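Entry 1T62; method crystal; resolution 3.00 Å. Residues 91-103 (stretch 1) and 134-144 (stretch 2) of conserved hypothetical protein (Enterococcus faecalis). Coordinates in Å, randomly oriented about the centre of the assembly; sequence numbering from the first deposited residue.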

# COMPACT_ATOMS: atom_id res chain seq x y z
N GLU B 91 -15.66 12.52 -16.83
CA GLU B 91 -17.06 12.91 -16.83
C GLU B 91 -17.65 13.07 -15.44
O GLU B 91 -17.38 12.28 -14.55
N ILE B 92 -18.46 14.11 -15.29
CA ILE B 92 -19.13 14.41 -14.03
C ILE B 92 -20.60 14.01 -14.11
O ILE B 92 -21.31 14.49 -14.99
N MET B 93 -21.05 13.12 -13.22
CA MET B 93 -22.45 12.68 -13.22
C MET B 93 -22.97 12.35 -11.82
O MET B 93 -22.21 11.88 -10.97
N PRO B 94 -24.27 12.60 -11.57
CA PRO B 94 -24.89 12.33 -10.27
C PRO B 94 -24.86 10.84 -9.99
O PRO B 94 -25.15 10.05 -10.88
N MET B 95 -24.51 10.46 -8.77
CA MET B 95 -24.42 9.04 -8.44
C MET B 95 -25.67 8.23 -8.75
O MET B 95 -25.57 7.11 -9.24
N ASN B 96 -26.84 8.80 -8.48
CA ASN B 96 -28.12 8.14 -8.72
C ASN B 96 -28.49 8.04 -10.20
O ASN B 96 -29.55 7.51 -10.54
N LYS B 97 -27.61 8.54 -11.06
CA LYS B 97 -27.84 8.52 -12.51
C LYS B 97 -26.83 7.66 -13.27
O LYS B 97 -26.80 7.71 -14.49
N VAL B 98 -26.02 6.86 -12.58
CA VAL B 98 -25.04 6.05 -13.30
C VAL B 98 -25.67 4.92 -14.12
O VAL B 98 -26.61 4.25 -13.67
N SER B 99 -25.15 4.72 -15.33
CA SER B 99 -25.63 3.68 -16.25
C SER B 99 -24.91 2.39 -15.94
O SER B 99 -23.78 2.41 -15.47
N GLU B 100 -25.55 1.25 -16.22
CA GLU B 100 -24.89 -0.02 -15.96
C GLU B 100 -23.62 -0.08 -16.81
O GLU B 100 -22.68 -0.81 -16.51
N SER B 101 -23.62 0.73 -17.87
CA SER B 101 -22.49 0.84 -18.79
C SER B 101 -21.24 1.21 -18.00
O SER B 101 -20.21 0.55 -18.07
N PHE B 102 -21.34 2.29 -17.24
CA PHE B 102 -20.23 2.74 -16.45
C PHE B 102 -19.88 1.74 -15.35
O PHE B 102 -18.70 1.57 -15.02
N ALA B 103 -20.88 1.06 -14.80
CA ALA B 103 -20.62 0.10 -13.73
C ALA B 103 -19.82 -1.11 -14.20
O ALA B 103 -18.98 -1.61 -13.46
N GLN B 134 -22.23 14.70 5.45
CA GLN B 134 -23.07 13.51 5.33
C GLN B 134 -23.33 13.18 3.86
O GLN B 134 -23.69 14.05 3.07
N PHE B 135 -23.14 11.91 3.52
CA PHE B 135 -23.35 11.44 2.16
C PHE B 135 -24.79 11.59 1.72
O PHE B 135 -25.70 11.07 2.37
N TYR B 136 -25.02 12.30 0.63
CA TYR B 136 -26.38 12.44 0.12
C TYR B 136 -26.52 11.50 -1.08
O TYR B 136 -25.52 11.08 -1.66
N PRO B 137 -27.75 11.15 -1.46
CA PRO B 137 -28.04 10.24 -2.57
C PRO B 137 -27.60 10.62 -3.98
O PRO B 137 -27.38 9.76 -4.83
N ASP B 138 -27.47 11.91 -4.25
CA ASP B 138 -27.10 12.31 -5.59
C ASP B 138 -25.85 13.18 -5.64
O ASP B 138 -25.76 14.10 -6.45
N MET B 139 -24.88 12.89 -4.78
CA MET B 139 -23.66 13.66 -4.80
C MET B 139 -23.01 13.38 -6.13
O MET B 139 -22.95 12.25 -6.58
N LEU B 140 -22.54 14.46 -6.76
CA LEU B 140 -21.87 14.40 -8.04
C LEU B 140 -20.59 13.56 -7.97
O LEU B 140 -19.84 13.64 -6.99
N LEU B 141 -20.35 12.75 -9.00
CA LEU B 141 -19.15 11.91 -9.08
C LEU B 141 -18.25 12.37 -10.20
O LEU B 141 -18.71 12.89 -11.21
N VAL B 142 -16.95 12.16 -10.01
CA VAL B 142 -15.98 12.51 -11.03
C VAL B 142 -15.50 11.17 -11.62
O VAL B 142 -14.74 10.44 -10.99
N CYS B 143 -15.99 10.87 -12.82
CA CYS B 143 -15.67 9.62 -13.50
C CYS B 143 -14.55 9.69 -14.55
O CYS B 143 -14.52 10.60 -15.39
N GLN B 144 -13.64 8.72 -14.49
CA GLN B 144 -12.51 8.63 -15.41
C GLN B 144 -12.48 7.31 -16.16
O GLN B 144 -12.67 6.25 -15.59

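The most distinctive feature of this contact is a sulfur-rich cluster in which Cys 143 meets both Met 93 and Phe 102. Cys 143 (chi1 m) places SG 3.3 Å from Met 93 CE and 3.9 Å from the centroid of the Phe 102 ring, approaching obliquely, while its CB lies 3.2 Å from Phe 102 CE2. Phe 102 (chi1 t) is held in the first turn of a helix whose N-cap, Ser 99 (p), accepts a hydrogen bond at OG from Phe 102 N (3.2 Å).

The antiparallel pairing of the strands sets which side chains meet. Paired backbone hydrogen bonds join Glu 91 to Cys 143 and Met 93 to Leu 141, and the side chains of all four lie on one face of the sheet. Beyond the strand, Met 95 N donates to Met 139 O (3.2 Å), and the buried Met 95 side chain (chi1 t, chi2 t) points toward stretch 2. Its CG packs 3.8 Å from CD1 of Leu 141 (m, t), and its SD reaches the edge of the Phe 135 ring, 3.7 Å from CZ.

The other face carries a more exposed apolar patch: Leu 140 CG lies 4.1 Å from CG2 of Ile 92 (m, t), and Leu 140 CD1 lies 3.7 Å from Pro 94 CG. No side-chain hydrogen bond crosses between the stretches.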

# COMPACT_ATOMS: atom_id res chain seq x y z
CB GLU B 91 -17.87 11.89 -17.62
CG GLU B 91 -19.37 12.08 -17.52
CD GLU B 91 -20.11 11.18 -18.47
OE1 GLU B 91 -19.70 10.00 -18.59
OE2 GLU B 91 -21.09 11.63 -19.09
CB ILE B 92 -19.07 15.91 -13.72
CG1 ILE B 92 -17.61 16.37 -13.65
CG2 ILE B 92 -19.78 16.20 -12.42
CD1 ILE B 92 -17.47 17.82 -13.37
CB MET B 93 -22.63 11.45 -14.11
CG MET B 93 -22.18 10.17 -13.45
SD MET B 93 -22.45 8.75 -14.49
CE MET B 93 -20.82 8.58 -15.22
CB PRO B 94 -26.32 12.84 -10.46
CG PRO B 94 -26.17 13.87 -11.55
CD PRO B 94 -25.24 13.18 -12.50
CB MET B 95 -24.05 8.85 -6.98
CG MET B 95 -23.50 7.48 -6.74
SD MET B 95 -22.80 7.32 -5.12
CE MET B 95 -23.34 5.67 -4.68
CB ASN B 96 -29.24 8.87 -7.98
CG ASN B 96 -29.41 10.31 -8.44
OD1 ASN B 96 -30.16 11.08 -7.85
ND2 ASN B 96 -28.71 10.68 -9.51
CB LYS B 97 -27.77 9.95 -13.06
CG LYS B 97 -29.12 10.62 -13.30
CD LYS B 97 -28.99 12.13 -13.57
CE LYS B 97 -28.09 12.46 -14.77
NZ LYS B 97 -27.96 13.94 -15.04
CB VAL B 98 -23.98 5.44 -12.34
CG1 VAL B 98 -23.41 6.52 -11.43
CG2 VAL B 98 -24.59 4.30 -11.54
CB SER B 99 -25.30 4.06 -17.68
OG SER B 99 -23.90 4.02 -17.88
CB GLU B 100 -25.82 -1.18 -16.31
CG GLU B 100 -26.47 -1.08 -17.67
CD GLU B 100 -27.22 -2.35 -18.03
OE1 GLU B 100 -27.98 -2.33 -19.03
OE2 GLU B 100 -27.06 -3.36 -17.31
CB SER B 101 -22.80 1.92 -19.83
OG SER B 101 -21.69 2.20 -20.65
CB PHE B 102 -20.54 4.12 -15.83
CG PHE B 102 -19.46 4.65 -14.91
CD1 PHE B 102 -19.46 4.31 -13.55
CD2 PHE B 102 -18.44 5.44 -15.39
CE1 PHE B 102 -18.44 4.77 -12.69
CE2 PHE B 102 -17.42 5.90 -14.54
CZ PHE B 102 -17.42 5.56 -13.19
CB ALA B 103 -21.91 -0.33 -13.10
CB GLN B 134 -24.39 13.73 6.05
CG GLN B 134 -24.25 14.01 7.54
CD GLN B 134 -25.59 14.20 8.22
OE1 GLN B 134 -25.66 14.43 9.43
NE2 GLN B 134 -26.67 14.09 7.45
CB PHE B 135 -22.97 9.96 2.07
CG PHE B 135 -23.28 9.34 0.75
CD1 PHE B 135 -22.45 9.53 -0.34
CD2 PHE B 135 -24.43 8.58 0.59
CE1 PHE B 135 -22.76 8.97 -1.59
CE2 PHE B 135 -24.75 8.01 -0.64
CZ PHE B 135 -23.92 8.21 -1.73
CB TYR B 136 -26.69 13.90 -0.24
CG TYR B 136 -25.59 14.65 -0.94
CD1 TYR B 136 -24.37 14.87 -0.32
CD2 TYR B 136 -25.80 15.17 -2.22
CE1 TYR B 136 -23.37 15.59 -0.95
CE2 TYR B 136 -24.81 15.90 -2.86
CZ TYR B 136 -23.60 16.11 -2.22
OH TYR B 136 -22.59 16.79 -2.87
CB PRO B 137 -29.57 10.09 -2.50
CG PRO B 137 -29.94 10.56 -1.13
CD PRO B 137 -29.00 11.71 -0.91
CB ASP B 138 -28.27 13.04 -6.23
CG ASP B 138 -28.78 14.16 -5.36
OD1 ASP B 138 -29.68 14.91 -5.80
OD2 ASP B 138 -28.29 14.30 -4.22
CB MET B 139 -22.74 13.24 -3.67
CG MET B 139 -22.29 11.80 -3.73
SD MET B 139 -20.74 11.63 -2.85
CE MET B 139 -19.67 12.27 -4.09
CB LEU B 140 -21.53 15.83 -8.47
CG LEU B 140 -22.46 16.66 -9.38
CD1 LEU B 140 -23.79 15.95 -9.59
CD2 LEU B 140 -22.66 18.05 -8.80
CB LEU B 141 -19.51 10.46 -9.38
CG LEU B 141 -20.07 9.59 -8.28
CD1 LEU B 141 -20.47 8.26 -8.88
CD2 LEU B 141 -19.02 9.40 -7.20
CB VAL B 142 -14.80 13.28 -10.42
CG1 VAL B 142 -13.75 13.55 -11.49
CG2 VAL B 142 -15.30 14.59 -9.82
CB CYS B 143 -16.95 9.07 -14.15
SG CYS B 143 -18.34 8.86 -12.99
CB GLN B 144 -11.19 8.74 -14.67
CG GLN B 144 -10.89 10.09 -14.10
CD GLN B 144 -9.62 10.07 -13.29
OE1 GLN B 144 -8.51 9.92 -13.82
NE2 GLN B 144 -9.77 10.20 -11.98